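Local atomic coordinates of agglutinin (PDB entry 4G9M), a protein that probably binds carbohydrates as a fungal lectin of the ricin-type beta-trefoil family and assembles as a domain-swapped dimer. Residues Leu60-Val63 against Lys64-Thr67; Ser4-Ala7 against Gly8-Leu12; Glu115-Ala119 against Asn120-Val124. All coordinates share one frame; numbering follows the deposited sequence.

Contact 1: Leu60-Val63 against Lys64-Thr67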
loop_
_atom_site.group_PDB
_atom_site.type_symbol
_atom_site.label_atom_id
_atom_site.label_comp_id
_atom_site.label_asym_id
_atom_site.label_seq_id
_atom_site.Cartn_x
_atom_site.Cartn_y
_atom_site.Cartn_z
ATOM N N LEU B 60 -4.422 -12.351 5.284
ATOM C CA LEU B 60 -3.637 -12.489 6.504
ATOM C C LEU B 60 -4.119 -13.731 7.219
ATOM O O LEU B 60 -5.307 -13.843 7.523
ATOM C CB LEU B 60 -3.817 -11.253 7.397
ATOM C CG LEU B 60 -3.142 -9.972 6.911
ATOM C CD1 LEU B 60 -3.489 -8.829 7.862
ATOM C CD2 LEU B 60 -1.618 -10.169 6.829
ATOM N N GLN B 61 -3.207 -14.672 7.460
ATOM C CA GLN B 61 -3.567 -15.934 8.111
ATOM C C GLN B 61 -2.917 -16.072 9.481
ATOM O O GLN B 61 -1.706 -15.869 9.627
ATOM C CB GLN B 61 -3.168 -17.111 7.216
ATOM C CG GLN B 61 -3.544 -18.452 7.772
ATOM C CD GLN B 61 -3.045 -19.593 6.904
ATOM O OE1 GLN B 61 -2.027 -19.462 6.215
ATOM N NE2 GLN B 61 -3.758 -20.715 6.926
ATOM N N ASN B 62 -3.705 -16.416 10.493
ATOM C CA ASN B 62 -3.146 -16.572 11.837
ATOM C C ASN B 62 -2.223 -17.781 11.944
ATOM O O ASN B 62 -2.564 -18.874 11.489
ATOM C CB ASN B 62 -4.254 -16.645 12.893
ATOM C CG ASN B 62 -3.717 -16.508 14.307
ATOM O OD1 ASN B 62 -3.529 -17.504 15.018
ATOM N ND2 ASN B 62 -3.467 -15.271 14.721
ATOM N N VAL B 63 -1.044 -17.590 12.536
ATOM C CA VAL B 63 -0.075 -18.674 12.629
ATOM C C VAL B 63 -0.599 -19.806 13.527
ATOM O O VAL B 63 -0.430 -20.992 13.226
ATOM C CB VAL B 63 1.303 -18.164 13.112
ATOM C CG1 VAL B 63 2.174 -19.313 13.577
ATOM C CG2 VAL B 63 1.995 -17.392 11.995
ATOM N N LYS B 64 -1.270 -19.445 14.614
ATOM C CA LYS B 64 -1.731 -20.472 15.550
ATOM C C LYS B 64 -2.932 -21.274 15.033
ATOM O O LYS B 64 -2.912 -22.509 15.052
ATOM C CB LYS B 64 -2.040 -19.858 16.908
ATOM C CG LYS B 64 -2.368 -20.876 17.989
ATOM C CD LYS B 64 -1.787 -20.446 19.326
ATOM C CE LYS B 64 -1.849 -21.553 20.375
ATOM N NZ LYS B 64 -3.186 -21.638 21.033
ATOM N N SER B 65 -3.956 -20.576 14.556
ATOM C CA SER B 65 -5.222 -21.205 14.168
ATOM C C SER B 65 -5.276 -21.760 12.741
ATOM O O SER B 65 -6.003 -22.714 12.474
ATOM C CB SER B 65 -6.369 -20.211 14.343
ATOM O OG SER B 65 -6.244 -19.131 13.421
ATOM N N GLY B 66 -4.532 -21.148 11.826
ATOM C CA GLY B 66 -4.661 -21.462 10.412
ATOM C C GLY B 66 -5.850 -20.782 9.747
ATOM O O GLY B 66 -6.101 -20.966 8.555
ATOM N N THR B 67 -6.607 -20.001 10.513
ATOM C CA THR B 67 -7.731 -19.273 9.936
ATOM C C THR B 67 -7.310 -17.868 9.527
ATOM O O THR B 67 -6.212 -17.408 9.862
ATOM C CB THR B 67 -8.942 -19.225 10.874
ATOM O OG1 THR B 67 -8.574 -18.642 12.132
ATOM C CG2 THR B 67 -9.487 -20.623 11.107
#
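Asn62 meets Lys64, Ser65, Gly66 and Thr67 with both its backbone and its side chain, and so closes the tight reversal that leads from strand 58-62 to strand 68-71 of this ricin-type beta-trefoil lectin. On the backbone side, Asn62 N donates to Thr67 O at 2.8 Å, and Asn62 O accepts from Gly66 N at 3.0 Å. The side-chain oxygen takes two more amides. Ser65 N reaches Asn62 OD1 at 3.1 Å, in the carbonyl plane and on a lone pair, whereas the bond that Asn62 OD1 accepts from Lys64 N at 3.0 Å is bent and weak. With CG opposite the backbone N (chi1 -168°), Asn62 turns its amide toward the start of the loop, and its ND2 is held by Asn44 O of the same chain. Gly66 has a positive phi (80°) that suits glycine within the reversal, and it presents its carbonyl to Gln61. There an extended Gln61 side chain delivers NE2 to Gly66 O at 2.9 Å. The N-H points almost straight at the oxygen, which lies in the glutamine amide plane, although the donor itself stands 43° above the carbonyl plane. Farther out, Leu23 packs against Asn62, Ser65 and Thr67. Beside it, Ser65 OG donates to Thr67 OG1 at 2.7 Å, while the same OG rests 3.2 Å from Asn62 CB.

Contact 2: Ser4-Ala7 against Gly8-Leu12; sequences SLPA and GTYTL
Tyr10 reaches back along the chain to Pro6, and one hydrogen bond carries the polar part of this contact. Its hydroxyl OH donates to Pro6 O at 2.7 Å, arriving in the carbonyl plane on a lone pair with a C=O to donor angle of 138°. The acceptor lies at the ring edge, close to the ring plane, and Pro6 O also lies 3.3 Å from Tyr10 CE1. A chi1 of -70° sets CG beside the backbone N and sends the ring back across the inside of the bend at Ala7 and Gly8, four residues from acceptor to donor.

Carbon atoms of Pro6 and Leu5 pack beside the phenol end. Pro6 CD lies 3.2 Å from Tyr10 OH, the two side chains crossing at about a right angle. Leu5 comes to the other ortho side of the phenol, approaching the ring obliquely: its CD1 makes an apolar contact of 3.7 Å with Tyr10 CE2 and is 3.4 Å from Tyr10 OH. Tyr10 thus ties the loop before strand 8-14 back to that strand, an inner one of a four-stranded antiparallel sheet in the beta-trefoil fold.

Phe139 of strand 137-141 meets the Tyr10 ring edge-to-face. Across the interface of the domain-swapped dimer, Ile3 of the second subunit packs on both Pro6 and Tyr10, and its Ala94 on Leu5.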
loop_
_atom_site.group_PDB
_atom_site.type_symbol
_atom_site.label_atom_id
_atom_site.label_comp_id
_atom_site.label_asym_id
_atom_site.label_seq_id
_atom_site.Cartn_x
_atom_site.Cartn_y
_atom_site.Cartn_z
ATOM N N SER B 4 10.769 -3.061 0.635
ATOM C CA SER B 4 9.683 -3.921 0.199
ATOM C C SER B 4 8.975 -4.546 1.389
ATOM O O SER B 4 9.553 -4.664 2.464
ATOM C CB SER B 4 10.198 -4.996 -0.763
ATOM O OG SER B 4 11.528 -5.371 -0.451
ATOM N N LEU B 5 7.722 -4.927 1.179
ATOM C CA LEU B 5 6.945 -5.647 2.177
ATOM C C LEU B 5 6.739 -7.044 1.606
ATOM O O LEU B 5 5.807 -7.267 0.834
ATOM C CB LEU B 5 5.599 -4.941 2.377
ATOM C CG LEU B 5 4.714 -5.404 3.535
ATOM C CD1 LEU B 5 5.327 -4.965 4.871
ATOM C CD2 LEU B 5 3.259 -4.886 3.403
ATOM N N PRO B 6 7.611 -8.000 1.968
ATOM C CA PRO B 6 7.539 -9.333 1.362
ATOM C C PRO B 6 6.449 -10.184 1.993
ATOM O O PRO B 6 6.033 -9.938 3.134
ATOM C CB PRO B 6 8.905 -9.938 1.704
ATOM C CG PRO B 6 9.270 -9.275 3.007
ATOM C CD PRO B 6 8.771 -7.864 2.870
ATOM N N ALA B 7 6.007 -11.206 1.270
ATOM C CA ALA B 7 5.190 -12.224 1.901
ATOM C C ALA B 7 6.039 -12.793 3.030
ATOM O O ALA B 7 7.251 -12.989 2.871
ATOM C CB ALA B 7 4.835 -13.323 0.896
ATOM N N GLY B 8 5.411 -13.027 4.178
ATOM C CA GLY B 8 6.096 -13.602 5.320
ATOM C C GLY B 8 5.209 -13.478 6.545
ATOM O O GLY B 8 4.026 -13.153 6.430
ATOM N N THR B 9 5.780 -13.733 7.713
ATOM C CA THR B 9 5.032 -13.675 8.959
ATOM C C THR B 9 5.294 -12.344 9.643
ATOM O O THR B 9 6.450 -11.925 9.741
ATOM C CB THR B 9 5.450 -14.810 9.889
ATOM O OG1 THR B 9 5.202 -16.064 9.243
ATOM C CG2 THR B 9 4.692 -14.743 11.215
ATOM N N TYR B 10 4.227 -11.704 10.133
ATOM C CA TYR B 10 4.341 -10.391 10.761
ATOM C C TYR B 10 3.707 -10.305 12.147
ATOM O O TYR B 10 2.724 -10.995 12.437
ATOM C CB TYR B 10 3.700 -9.333 9.867
ATOM C CG TYR B 10 4.452 -9.041 8.585
ATOM C CD1 TYR B 10 4.289 -9.838 7.457
ATOM C CD2 TYR B 10 5.318 -7.965 8.506
ATOM C CE1 TYR B 10 4.987 -9.561 6.279
ATOM C CE2 TYR B 10 6.016 -7.683 7.347
ATOM C CZ TYR B 10 5.843 -8.478 6.242
ATOM O OH TYR B 10 6.537 -8.153 5.109
ATOM N N THR B 11 4.282 -9.454 12.995
ATOM C CA THR B 11 3.550 -8.875 14.121
ATOM C C THR B 11 2.972 -7.562 13.609
ATOM O O THR B 11 3.671 -6.784 12.952
ATOM C CB THR B 11 4.468 -8.609 15.333
ATOM O OG1 THR B 11 4.934 -9.853 15.872
ATOM C CG2 THR B 11 3.720 -7.848 16.429
ATOM N N LEU B 12 1.684 -7.327 13.860
ATOM C CA LEU B 12 1.035 -6.114 13.368
ATOM C C LEU B 12 0.691 -5.205 14.544
ATOM O O LEU B 12 -0.244 -5.472 15.304
ATOM C CB LEU B 12 -0.213 -6.485 12.565
ATOM C CG LEU B 12 0.054 -7.449 11.402
ATOM C CD1 LEU B 12 -1.220 -7.770 10.632
ATOM C CD2 LEU B 12 1.116 -6.894 10.456
#

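Contact 3: Glu115-Ala119 against Asn120-Val124; sequences ESNPA and NETPV
Thr122 OG1 sits between two backbone carbonyls, 2.8 Å from Ala119 O and 3.2 Å from Asn117 O, and its single proton can serve either. The chi1 of -64° places OG1 beside the backbone N of Thr122, which brings the hydroxyl, like the amide, within reach of Ala119 O. That amide closes a type II beta turn from Ala119 to Thr122, but weakly, with Thr122 N 3.3 Å from Ala119 O; Glu121 takes the positive phi this turn demands. A second turn comes just before it. Asn117 OD1 accepts from Ala119 N at 2.9 Å, an Asx turn in which the donor stands 40° above the side-chain carbonyl plane. Asn117 CB meanwhile packs 3.7 Å from Thr122 CG2. One water donates to Pro118 O at 2.7 Å and to Asn120 OD1 at 2.9 Å, bridging the two turns; Lys38 N also donates to Asn120 OD1. The bend joins strand 109-113 to its antiparallel neighbour 122-128. Leu113 of the former packs on Thr122, while Gly36 of strand 32-37 bonds to the backbone of Glu121 and Thr122 along the other flank of strand 122-128.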
loop_
_atom_site.group_PDB
_atom_site.type_symbol
_atom_site.label_atom_id
_atom_site.label_comp_id
_atom_site.label_asym_id
_atom_site.label_seq_id
_atom_site.Cartn_x
_atom_site.Cartn_y
_atom_site.Cartn_z
ATOM N N GLU B 115 -11.800 2.842 18.792
ATOM C CA GLU B 115 -11.721 4.009 19.676
ATOM C C GLU B 115 -10.305 4.202 20.240
ATOM O O GLU B 115 -10.124 4.772 21.317
ATOM C CB GLU B 115 -12.775 3.916 20.793
ATOM C CG GLU B 115 -14.224 4.080 20.284
ATOM C CD GLU B 115 -15.279 3.671 21.297
ATOM O OE1 GLU B 115 -14.940 3.007 22.303
ATOM O OE2 GLU B 115 -16.463 4.000 21.070
ATOM N N SER B 116 -9.315 3.700 19.510
ATOM C CA SER B 116 -7.903 3.838 19.886
ATOM C C SER B 116 -7.603 3.377 21.318
ATOM O O SER B 116 -6.688 3.891 21.966
ATOM C CB SER B 116 -7.445 5.288 19.718
ATOM O OG SER B 116 -7.828 5.809 18.464
ATOM N N ASN B 117 -8.366 2.405 21.804
ATOM C CA ASN B 117 -8.228 1.925 23.177
ATOM C C ASN B 117 -7.067 0.937 23.329
ATOM O O ASN B 117 -7.038 -0.112 22.675
ATOM C CB ASN B 117 -9.551 1.291 23.615
ATOM C CG ASN B 117 -9.647 1.088 25.113
ATOM O OD1 ASN B 117 -8.635 0.975 25.818
ATOM N ND2 ASN B 117 -10.881 1.019 25.610
ATOM N N PRO B 118 -6.090 1.271 24.188
ATOM C CA PRO B 118 -4.940 0.381 24.367
ATOM C C PRO B 118 -5.193 -0.779 25.331
ATOM O O PRO B 118 -4.250 -1.507 25.643
ATOM C CB PRO B 118 -3.870 1.313 24.935
ATOM C CG PRO B 118 -4.632 2.353 25.667
ATOM C CD PRO B 118 -5.915 2.556 24.894
ATOM N N ALA B 119 -6.427 -0.941 25.804
ATOM C CA ALA B 119 -6.755 -2.022 26.729
ATOM C C ALA B 119 -6.701 -3.372 26.031
ATOM O O ALA B 119 -7.022 -3.471 24.848
ATOM C CB ALA B 119 -8.131 -1.813 27.323
ATOM N N ASN B 120 -6.302 -4.413 26.757
ATOM C CA ASN B 120 -6.320 -5.755 26.179
ATOM C C ASN B 120 -7.767 -6.106 25.852
ATOM O O ASN B 120 -8.669 -5.743 26.600
ATOM C CB ASN B 120 -5.753 -6.807 27.155
ATOM C CG ASN B 120 -4.228 -6.760 27.274
ATOM O OD1 ASN B 120 -3.529 -6.235 26.403
ATOM N ND2 ASN B 120 -3.707 -7.333 28.355
ATOM N N GLU B 121 -7.971 -6.800 24.732
ATOM C CA GLU B 121 -9.295 -7.268 24.275
ATOM C C GLU B 121 -10.166 -6.197 23.627
ATOM O O GLU B 121 -11.359 -6.417 23.367
ATOM C CB GLU B 121 -10.059 -8.054 25.360
ATOM C CG GLU B 121 -9.288 -9.280 25.850
ATOM C CD GLU B 121 -10.091 -10.163 26.790
ATOM O OE1 GLU B 121 -11.251 -9.827 27.094
ATOM O OE2 GLU B 121 -9.552 -11.207 27.220
ATOM N N THR B 122 -9.572 -5.039 23.359
ATOM C CA THR B 122 -10.264 -4.014 22.589
ATOM C C THR B 122 -10.562 -4.564 21.201
ATOM O O THR B 122 -9.669 -5.045 20.517
ATOM C CB THR B 122 -9.424 -2.739 22.437
ATOM O OG1 THR B 122 -9.217 -2.143 23.722
ATOM C CG2 THR B 122 -10.136 -1.737 21.529
ATOM N N PRO B 123 -11.829 -4.490 20.773
ATOM C CA PRO B 123 -12.205 -5.075 19.486
ATOM C C PRO B 123 -11.519 -4.407 18.303
ATOM O O PRO B 123 -11.243 -3.207 18.349
ATOM C CB PRO B 123 -13.721 -4.834 19.422
ATOM C CG PRO B 123 -14.131 -4.676 20.854
ATOM C CD PRO B 123 -12.994 -3.968 21.508
ATOM N N VAL B 124 -11.216 -5.204 17.284
ATOM C CA VAL B 124 -10.817 -4.688 15.984
ATOM C C VAL B 124 -12.050 -4.812 15.110
ATOM O O VAL B 124 -12.719 -5.849 15.119
ATOM C CB VAL B 124 -9.648 -5.483 15.417
ATOM C CG1 VAL B 124 -9.363 -5.058 13.986
ATOM C CG2 VAL B 124 -8.441 -5.277 16.293
HETATM O O HOH W 1 -2.786 -3.487 26.792
#

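From the N terminus the chain first makes contact 2, bending from the loop after strand 2-3 into strand 8-14. Contact 1 follows, turning the chain from strand 58-62 toward strand 68-71, and contact 3 comes last, between strands 109-113 and 122-128. Each bend closes before the next opens, so none encloses or crosses another. Contacts 1 and 2 reach the same antiparallel sheet and touch: Leu60 CD1 packs 3.7 Å from Leu12 CD1, and Val63 CG2 3.9 Å from Thr9 CG2. Contact 3 belongs to the other large sheet, across the chain's centre from contact 2, with their nearest atoms about 8 Å apart.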